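Local coordinates for uncharacterized protein (Leptospira interrogans serogroup Icterohaemorrhagiae serovar copenhageni, PDB 6ULO), which is of unknown function but probably has a Rossmann-like fold and, in its full-length form, a predicted transmembrane helix, at residues R154-H157 and K158-L161. Residues are numbered along the deposited sequence; the frame is centred on the assembly and turned at random. Where two conformers were deposited one is given.
Sequences RKRH and KTNL
Residues 154-157 and 158-161 are successive turns of one alpha-helix, joined by four i to i+4 hydrogen bonds: Lys158 N to Arg154 O (3.1 Å), Thr159 N to Lys155 O (3.0 Å), Asn160 N to Arg156 O (2.8 Å) and Leu161 N to His157 O (3.0 Å). All four are nearly straight, as in a regular helix. Between side chains, the contact is carried by Arg156 and Asn160, one turn apart. Arg156 starts with CG anti to its own N (chi1 176°) and bends at chi2 (71°), which brings the guanidinium alongside Asn160. There Asn160 OD1 lies over one face of the guanidinium, offset toward its rim, 3.3 Å from Arg156 NE and 3.4 Å from Arg156 CZ. The amide plane is steeply inclined to the guanidinium, at 75°, and OD1 meets NE at too poor an angle for a hydrogen bond. Arg156 NH1 forms a salt bridge with Asp51, and NH2 bonds to Glu50 O. The amide's ND2 is held by Gln173. In the conformer given, Lys158 CG lies 3.3 Å from Arg154 O, while Thr159 OG1 makes at most a weak bond to Lys155 O. The stretch belongs to the long helix 139-166. Arg154 ties it to helices 113-120 and 125-135 through Trp120 O and Glu125, and the buried His157 bonds through NE2 to Glu73, just ahead of helix 74-82, whereas Arg156 reaches the loop before helix 57-60.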
loop_
_atom_site.group_PDB
_atom_site.type_symbol
_atom_site.label_atom_id
_atom_site.label_comp_id
_atom_site.label_asym_id
_atom_site.label_seq_id
_atom_site.Cartn_x
_atom_site.Cartn_y
_atom_site.Cartn_z
ATOM N N ARG A 154 10.869 10.812 8.455
ATOM C CA ARG A 154 11.210 10.917 9.871
ATOM C C ARG A 154 10.037 11.434 10.681
ATOM O O ARG A 154 9.720 10.901 11.758
ATOM C CB ARG A 154 12.406 11.850 10.030
ATOM C CG ARG A 154 13.682 11.188 9.505
ATOM C CD ARG A 154 14.764 12.237 9.260
ATOM N NE ARG A 154 15.887 11.621 8.545
ATOM C CZ ARG A 154 16.973 12.278 8.161
ATOM N NH1 ARG A 154 17.079 13.571 8.413
ATOM N NH2 ARG A 154 17.948 11.640 7.513
ATOM N N LYS A 155 9.377 12.478 10.182
ATOM C CA LYS A 155 8.230 13.027 10.892
ATOM C C LYS A 155 7.132 11.978 11.008
ATOM O O LYS A 155 6.516 11.829 12.074
ATOM C CB LYS A 155 7.759 14.291 10.175
ATOM C CG LYS A 155 6.494 14.906 10.691
ATOM C CD LYS A 155 6.245 16.206 9.947
ATOM C CE LYS A 155 4.955 16.869 10.363
ATOM N NZ LYS A 155 4.661 18.088 9.545
ATOM N N ARG A 156 6.873 11.246 9.923
ATOM C CA ARG A 156 5.846 10.224 9.952
ATOM C C ARG A 156 6.202 9.070 10.881
ATOM O O ARG A 156 5.324 8.545 11.580
ATOM C CB ARG A 156 5.591 9.753 8.527
ATOM C CG ARG A 156 4.612 8.616 8.428
ATOM C CD ARG A 156 3.199 9.084 8.746
ATOM N NE ARG A 156 2.250 8.006 8.552
ATOM C CZ ARG A 156 0.951 8.081 8.844
ATOM N NH1 ARG A 156 0.431 9.204 9.361
ATOM N NH2 ARG A 156 0.189 6.998 8.673
ATOM N N HIS A 157 7.480 8.677 10.946
ATOM C CA HIS A 157 7.864 7.648 11.904
ATOM C C HIS A 157 7.577 8.095 13.338
ATOM O O HIS A 157 7.088 7.306 14.151
ATOM C CB HIS A 157 9.348 7.309 11.750
ATOM C CG HIS A 157 9.643 6.466 10.550
ATOM N ND1 HIS A 157 10.912 6.319 10.016
ATOM C CD2 HIS A 157 8.819 5.717 9.775
ATOM C CE1 HIS A 157 10.842 5.512 8.959
ATOM N NE2 HIS A 157 9.589 5.132 8.799
ATOM N N LYS A 158 7.874 9.354 13.670
ATOM C CA LYS A 158 7.638 9.829 15.035
ATOM C C LYS A 158 6.152 9.892 15.347
ATOM O O LYS A 158 5.736 9.565 16.460
ATOM C CB LYS A 158 8.304 11.182 15.241
ATOM C CG LYS A 158 9.806 11.093 15.039
ATOM C CD LYS A 158 10.471 12.461 15.003
ATOM C CE LYS A 158 11.935 12.324 14.559
ATOM N NZ LYS A 158 12.706 11.432 15.464
ATOM N N THR A 159 5.336 10.288 14.361
ATOM C CA THR A 159 3.890 10.270 14.513
ATOM C C THR A 159 3.379 8.845 14.694
ATOM O O THR A 159 2.511 8.603 15.540
ATOM C CB THR A 159 3.263 10.929 13.293
ATOM O OG1 THR A 159 3.558 12.325 13.367
ATOM C CG2 THR A 159 1.758 10.700 13.257
ATOM N N ASN A 160 3.883 7.887 13.887
ATOM C CA ASN A 160 3.422 6.513 14.026
ATOM C C ASN A 160 3.710 5.957 15.406
ATOM O O ASN A 160 2.904 5.197 15.942
ATOM C CB ASN A 160 4.042 5.604 12.950
ATOM C CG ASN A 160 3.411 5.799 11.596
ATOM O OD1 ASN A 160 2.377 6.426 11.460
ATOM N ND2 ASN A 160 4.056 5.275 10.580
ATOM N N LEU A 161 4.885 6.257 15.961
ATOM C CA LEU A 161 5.171 5.770 17.301
ATOM C C LEU A 161 4.159 6.350 18.287
ATOM O O LEU A 161 3.567 5.629 19.093
ATOM C CB LEU A 161 6.589 6.154 17.683
ATOM C CG LEU A 161 7.009 5.853 19.115
ATOM C CD1 LEU A 161 6.823 4.401 19.431
ATOM C CD2 LEU A 161 8.441 6.307 19.334
#